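Aromatic-L-amino-acid decarboxylase (Catharanthus roseus, PDB 6EEW) catalyses the pyridoxal 5'-phosphate-dependent decarboxylation of L-tryptophan to tryptamine and of 5-hydroxy-L-tryptophan to serotonin, working as a homodimer. Local coordinates at residues Tyr385-Val388 with Asn389-His393; Leu476-Glu479 with His480-Arg483. All coordinates share one frame; numbering follows the deposited sequence. Where two conformers were deposited one is given.

Contact 1 (Tyr385-Val388 with Asn389-His393); sequences YGVV and NLQSH
The side-chain amide of N389 turns back along the helix to donate from ND2 to the carbonyl O of Y385, a short bond of 2.7 Å bent to 148°. The donor lies in the plane of that carbonyl, while the oxygen stands slightly off the amide plane of N389. With CG beside its own backbone N (chi1 -75°), the amide swings toward the preceding turn. The same Y385 oxygen receives a bond from a water at 2.9 Å, and this water accepts from the backbone N of N389. Side chain and water therefore grip one carbonyl together, bridging a turn that has opened.

The opening lies at G386, whose positive phi of 85° would press a CB against the carbonyl O of Y385. Beyond it, the N of V387 and of V388 has no bond to the turn before, and both residues form backbone hydrogen bonds with the second subunit. Regular helix bonding then resumes, L390 N meeting G386 O at 3.0 Å and Q391 N meeting V387 O at 2.9 Å.

L390 crosses Y385 at about a right angle, its CD2 lying 3.8 Å from Y385 CB. Q391 runs obliquely past V387, with its CD 3.9 Å from V387 CG1, and carries its NE2 on to the carbonyl O of I296. The ring of Y385 leads away from this turn to meet F19 of the second subunit edge-to-face. A glycine with positive phi at the break, a water inserted between two turns and backbone bonds to the partner chain are features of a kinked helix, here at the dimer interface.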
ATOM      1  N   TYR A 385      19.854   2.875 -15.566  1.00 53.81           N
ATOM      2  CA  TYR A 385      19.539   3.026 -16.976  1.00 54.51           C
ATOM      3  C   TYR A 385      19.811   4.411 -17.541  1.00 59.00           C
ATOM      4  O   TYR A 385      20.244   4.511 -18.695  1.00 49.80           O
ATOM      5  CB  TYR A 385      18.079   2.624 -17.225  1.00 52.86           C
ATOM      6  CG  TYR A 385      17.866   1.190 -16.790  1.00 61.11           C
ATOM      7  CD1 TYR A 385      18.777   0.201 -17.155  1.00 66.72           C
ATOM      8  CD2 TYR A 385      16.796   0.821 -15.987  1.00 54.62           C
ATOM      9  CE1 TYR A 385      18.612  -1.116 -16.753  1.00 64.61           C
ATOM     10  CE2 TYR A 385      16.623  -0.496 -15.582  1.00 53.16           C
ATOM     11  CZ  TYR A 385      17.529  -1.462 -15.968  1.00 61.49           C
ATOM     12  OH  TYR A 385      17.365  -2.773 -15.558  1.00 62.16           O
ATOM     13  N   GLY A 386      19.627   5.483 -16.774  1.00 57.97           N
ATOM     14  CA  GLY A 386      19.832   6.791 -17.352  1.00 48.00           C
ATOM     15  C   GLY A 386      18.607   7.309 -18.068  1.00 48.70           C
ATOM     16  O   GLY A 386      17.801   6.540 -18.619  1.00 52.66           O
ATOM     17  N   VAL A 387      18.466   8.635 -18.049  1.00 51.70           N
ATOM     18  CA  VAL A 387      17.345   9.292 -18.714  1.00 47.60           C
ATOM     19  C   VAL A 387      17.270   8.912 -20.186  1.00 44.31           C
ATOM     20  O   VAL A 387      16.178   8.663 -20.717  1.00 40.95           O
ATOM     21  CB  VAL A 387      17.462  10.812 -18.536  1.00 47.79           C
ATOM     22  CG1 VAL A 387      16.311  11.506 -19.227  1.00 43.18           C
ATOM     23  CG2 VAL A 387      17.480  11.130 -17.045  1.00 50.37           C
ATOM     24  N   VAL A 388      18.416   8.853 -20.868  1.00 49.01           N
ATOM     25  CA  VAL A 388      18.396   8.572 -22.304  1.00 52.99           C
ATOM     26  C   VAL A 388      17.770   7.207 -22.560  1.00 54.07           C
ATOM     27  O   VAL A 388      16.856   7.071 -23.379  1.00 59.19           O
ATOM     28  CB  VAL A 388      19.809   8.685 -22.911  1.00 57.00           C
ATOM     29  CG1 VAL A 388      19.779   8.407 -24.408  1.00 55.15           C
ATOM     30  CG2 VAL A 388      20.390  10.072 -22.689  1.00 54.72           C
ATOM     31  N   ASN A 389      18.226   6.180 -21.831  1.00 52.17           N
ATOM     32  CA  ASN A 389      17.694   4.832 -22.022  1.00 53.38           C
ATOM     33  C   ASN A 389      16.225   4.720 -21.620  1.00 53.93           C
ATOM     34  O   ASN A 389      15.460   4.000 -22.272  1.00 59.92           O
ATOM     35  CB  ASN A 389      18.525   3.829 -21.234  1.00 57.03           C
ATOM     36  CG  ASN A 389      19.845   3.554 -21.888  1.00 57.76           C
ATOM     37  OD1 ASN A 389      19.918   3.459 -23.110  1.00 60.09           O
ATOM     38  ND2 ASN A 389      20.899   3.435 -21.089  1.00 57.11           N
ATOM     39  N   LEU A 390      15.812   5.411 -20.551  1.00 40.52           N
ATOM     40  CA  LEU A 390      14.403   5.378 -20.179  1.00 45.72           C
ATOM     41  C   LEU A 390      13.542   5.953 -21.303  1.00 47.48           C
ATOM     42  O   LEU A 390      12.480   5.398 -21.654  1.00 46.03           O
ATOM     43  CB  LEU A 390      14.204   6.146 -18.872  1.00 40.39           C
ATOM     44  CG  LEU A 390      14.893   5.524 -17.648  1.00 45.61           C
ATOM     45  CD1 LEU A 390      14.472   6.226 -16.352  1.00 41.69           C
ATOM     46  CD2 LEU A 390      14.607   4.016 -17.567  1.00 32.56           C
ATOM     47  N   GLN A 391      13.991   7.067 -21.880  1.00 45.51           N
ATOM     48  CA  GLN A 391      13.318   7.616 -23.052  1.00 47.56           C
ATOM     49  C   GLN A 391      13.312   6.617 -24.200  1.00 46.75           C
ATOM     50  O   GLN A 391      12.296   6.450 -24.882  1.00 48.67           O
ATOM     51  CB  GLN A 391      14.006   8.909 -23.480  1.00 47.42           C
ATOM     52  CG  GLN A 391      13.802  10.050 -22.516  1.00 47.10           C
ATOM     53  CD  GLN A 391      14.736  11.198 -22.787  1.00 47.12           C
ATOM     54  OE1 GLN A 391      15.903  10.996 -23.114  1.00 46.20           O
ATOM     55  NE2 GLN A 391      14.216  12.413 -22.706  1.00 48.61           N
ATOM     56  N   SER A 392      14.443   5.955 -24.437  1.00 49.13           N
ATOM     57  CA  SER A 392      14.493   4.937 -25.481  1.00 50.97           C
ATOM     58  C   SER A 392      13.422   3.885 -25.269  1.00 49.00           C
ATOM     59  O   SER A 392      12.800   3.427 -26.226  1.00 39.91           O
ATOM     60  CB  SER A 392      15.870   4.291 -25.535  1.00 57.00           C
ATOM     61  OG  SER A 392      16.863   5.261 -25.812  1.00 66.31           O
ATOM     62  N   HIS A 393      13.208   3.481 -24.014  1.00 52.58           N
ATOM     63  CA  HIS A 393      12.231   2.445 -23.694  1.00 46.36           C
ATOM     64  C   HIS A 393      10.810   2.909 -24.011  1.00 43.86           C
ATOM     65  O   HIS A 393      10.028   2.205 -24.682  1.00 43.87           O
ATOM     66  CB  HIS A 393      12.395   2.072 -22.218  1.00 54.25           C
ATOM     67  CG  HIS A 393      11.109   1.798 -21.507  1.00 54.84           C
ATOM     68  ND1 HIS A 393      10.353   0.667 -21.736  1.00 57.88           N
ATOM     69  CD2 HIS A 393      10.448   2.511 -20.563  1.00 53.29           C
ATOM     70  CE1 HIS A 393       9.284   0.693 -20.958  1.00 55.90           C
ATOM     71  NE2 HIS A 393       9.312   1.808 -20.245  1.00 53.01           N
TER
HETATM   72  O   HOH W   1      20.769   6.630 -20.539  1.00 42.56           O

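Contact 2 (Leu476-Glu479 with His480-Arg483); sequences LTEE and HHVR
H481 reaches back from the first turn of its helix to the chain that leads into it, meeting T477 and E478 in passing. Its CB lies 3.2 Å from the carbonyl O of E478 and touches the methyl CG2 of T477. Beyond CB the ring bends toward the N-terminus, CG being placed beside the backbone N of H481 (chi1 -68°). ND1 accepts the backbone N-H of E478 at 2.9 Å in a nearly straight bond (169°) that lies close to the ring plane. CE1 comes within 3.6 Å of the carbonyl O of L476, and NE2 is hydrogen-bonded to OE1 of E46. With ND1 acting as acceptor, the proton is probably on NE2, facing that carboxylate. Both ring nitrogens are thus engaged, fixing the rotation of the imidazole. Replacing the imidazole with the methyl of an alanine is likely to leave the E478 amide and the E46 carboxylate without this mate and to open a gap beside T477.

E478 is the N-cap residue, so the bond from its amide to a side chain three residues on recalls one half of a capping box. Its carboxylate divides its oxygens: OE1 takes H480 NE2 at 3.3 Å, on the anti side, and OE2 forms a salt bridge with K20 of the second subunit. The next residue, E479, makes a salt bridge through OE2 with the guanidinium of R483, one turn on, although R483 has two conformers and the very short separation is doubtful.

The turn links the antiparallel sheet, whose strand 465-471 precedes it, to helix 479-496. That helix packs against helix 375-409, where V482 touches M400 and W407, and E479 touches M403.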
ATOM      1  N   LEU A 476       8.968  -7.980 -21.907  1.00 56.36           N
ATOM      2  CA  LEU A 476       9.596  -9.004 -22.736  1.00 62.54           C
ATOM      3  C   LEU A 476       9.167  -8.935 -24.196  1.00 64.03           C
ATOM      4  O   LEU A 476       9.724  -9.664 -25.022  1.00 71.60           O
ATOM      5  CB  LEU A 476       9.282 -10.399 -22.188  1.00 60.71           C
ATOM      6  CG  LEU A 476       9.964 -10.818 -20.882  1.00 57.91           C
ATOM      7  CD1 LEU A 476       9.553 -12.236 -20.455  1.00 53.22           C
ATOM      8  CD2 LEU A 476      11.476 -10.693 -20.990  1.00 53.17           C
ATOM      9  N   THR A 477       8.204  -8.080 -24.524  1.00 59.34           N
ATOM     10  CA  THR A 477       7.717  -7.965 -25.891  1.00 55.29           C
ATOM     11  C   THR A 477       8.762  -7.335 -26.810  1.00 57.82           C
ATOM     12  O   THR A 477       9.259  -6.233 -26.543  1.00 61.23           O
ATOM     13  CB  THR A 477       6.440  -7.135 -25.900  1.00 54.78           C
ATOM     14  OG1 THR A 477       5.488  -7.738 -25.015  1.00 59.06           O
ATOM     15  CG2 THR A 477       5.854  -7.081 -27.296  1.00 50.67           C
ATOM     16  N   GLU A 478       9.082  -8.033 -27.903  1.00 54.98           N
ATOM     17  CA  GLU A 478       9.939  -7.534 -28.976  1.00 54.35           C
ATOM     18  C   GLU A 478       9.170  -7.468 -30.295  1.00 56.65           C
ATOM     19  O   GLU A 478       8.032  -7.925 -30.414  1.00 52.82           O
ATOM     20  CB  GLU A 478      11.193  -8.407 -29.139  1.00 54.41           C
ATOM     21  CG  GLU A 478      12.166  -8.305 -27.980  1.00 60.11           C
ATOM     22  CD  GLU A 478      13.292  -9.308 -28.085  1.00 75.67           C
ATOM     23  OE1 GLU A 478      13.015 -10.480 -28.428  1.00 80.30           O
ATOM     24  OE2 GLU A 478      14.452  -8.931 -27.815  1.00 82.83           O
ATOM     25  N   GLU A 479       9.824  -6.904 -31.310  1.00 63.69           N
ATOM     26  CA  GLU A 479       9.123  -6.581 -32.549  1.00 65.84           C
ATOM     27  C   GLU A 479       8.451  -7.810 -33.156  1.00 60.07           C
ATOM     28  O   GLU A 479       7.307  -7.737 -33.635  1.00 64.04           O
ATOM     29  CB  GLU A 479      10.098  -5.937 -33.530  1.00 75.11           C
ATOM     30  CG  GLU A 479       9.478  -5.567 -34.857  1.00 86.39           C
ATOM     31  CD  GLU A 479      10.427  -4.788 -35.729  1.00 96.60           C
ATOM     32  OE1 GLU A 479      11.328  -4.132 -35.167  1.00 99.68           O
ATOM     33  OE2 GLU A 479      10.277  -4.838 -36.969  1.00102.86           O
ATOM     34  N   HIS A 480       9.146  -8.948 -33.171  1.00 59.45           N
ATOM     35  CA  HIS A 480       8.554 -10.125 -33.797  1.00 64.47           C
ATOM     36  C   HIS A 480       7.317 -10.600 -33.050  1.00 63.74           C
ATOM     37  O   HIS A 480       6.435 -11.216 -33.655  1.00 64.46           O
ATOM     38  CB  HIS A 480       9.577 -11.254 -33.902  1.00 69.84           C
ATOM     39  CG  HIS A 480      10.135 -11.679 -32.587  1.00 76.69           C
ATOM     40  ND1 HIS A 480       9.569 -12.683 -31.831  1.00 79.43           N
ATOM     41  CD2 HIS A 480      11.221 -11.255 -31.900  1.00 78.80           C
ATOM     42  CE1 HIS A 480      10.274 -12.848 -30.727  1.00 79.16           C
ATOM     43  NE2 HIS A 480      11.281 -11.995 -30.745  1.00 79.36           N
ATOM     44  N   HIS A 481       7.215 -10.323 -31.749  1.00 64.12           N
ATOM     45  CA  HIS A 481       5.996 -10.683 -31.037  1.00 60.46           C
ATOM     46  C   HIS A 481       4.798  -9.939 -31.606  1.00 65.72           C
ATOM     47  O   HIS A 481       3.734 -10.527 -31.836  1.00 66.77           O
ATOM     48  CB  HIS A 481       6.141 -10.401 -29.546  1.00 66.31           C
ATOM     49  CG  HIS A 481       7.130 -11.285 -28.861  1.00 63.51           C
ATOM     50  ND1 HIS A 481       8.309 -10.811 -28.326  1.00 60.57           N
ATOM     51  CD2 HIS A 481       7.116 -12.618 -28.622  1.00 64.23           C
ATOM     52  CE1 HIS A 481       8.979 -11.815 -27.789  1.00 63.18           C
ATOM     53  NE2 HIS A 481       8.277 -12.923 -27.956  1.00 64.54           N
ATOM     54  N   VAL A 482       4.947  -8.633 -31.822  1.00 69.06           N
ATOM     55  CA  VAL A 482       3.850  -7.857 -32.388  1.00 66.08           C
ATOM     56  C   VAL A 482       3.539  -8.344 -33.791  1.00 61.46           C
ATOM     57  O   VAL A 482       2.365  -8.471 -34.173  1.00 58.15           O
ATOM     58  CB  VAL A 482       4.179  -6.353 -32.365  1.00 66.16           C
ATOM     59  CG1 VAL A 482       3.024  -5.538 -32.947  1.00 67.16           C
ATOM     60  CG2 VAL A 482       4.472  -5.915 -30.960  1.00 59.43           C
ATOM     61  N   ARG A 483       4.585  -8.626 -34.579  0.51 63.09           N
ATOM     62  CA  ARG A 483       4.369  -9.165 -35.919  0.51 67.02           C
ATOM     63  C   ARG A 483       3.534 -10.439 -35.870  0.51 70.99           C
ATOM     64  O   ARG A 483       2.590 -10.610 -36.651  0.51 74.01           O
ATOM     65  CB  ARG A 483       5.708  -9.428 -36.610  0.51 69.12           C
ATOM     66  CG  ARG A 483       6.500  -8.174 -36.917  0.51 68.45           C
ATOM     67  CD  ARG A 483       7.878  -8.496 -37.453  0.51 65.63           C
ATOM     68  NE  ARG A 483       8.633  -7.280 -37.742  0.51 62.80           N
ATOM     69  CZ  ARG A 483       8.363  -6.464 -38.757  0.51 64.95           C
ATOM     70  NH1 ARG A 483       7.350  -6.729 -39.571  0.51 63.18           N
ATOM     71  NH2 ARG A 483       9.106  -5.384 -38.957  0.51 67.58           N
TER

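How the contacts relate
Following the chain, contact 1 comes first, within helix 375-409. The chain then passes through the four-stranded antiparallel sheet before contact 2 marks the entry into helix 479-496, the last helix of the chain. Each contact spans neighbouring turns, so neither closes a long loop, and the two follow in series without nesting or crossing. The centres of contact 1 and contact 2 are about 19 Å apart and the nearest atoms of contacts 1 and 2 about 8 Å, with no touch. Helix 375-409 connects them, carrying contact 1 and, farther along, the residues against which contact 2 packs. Both also meet the N-terminal segment of the second subunit, at F19 and P21 for contact 1 and at K20 and L22 for contact 2.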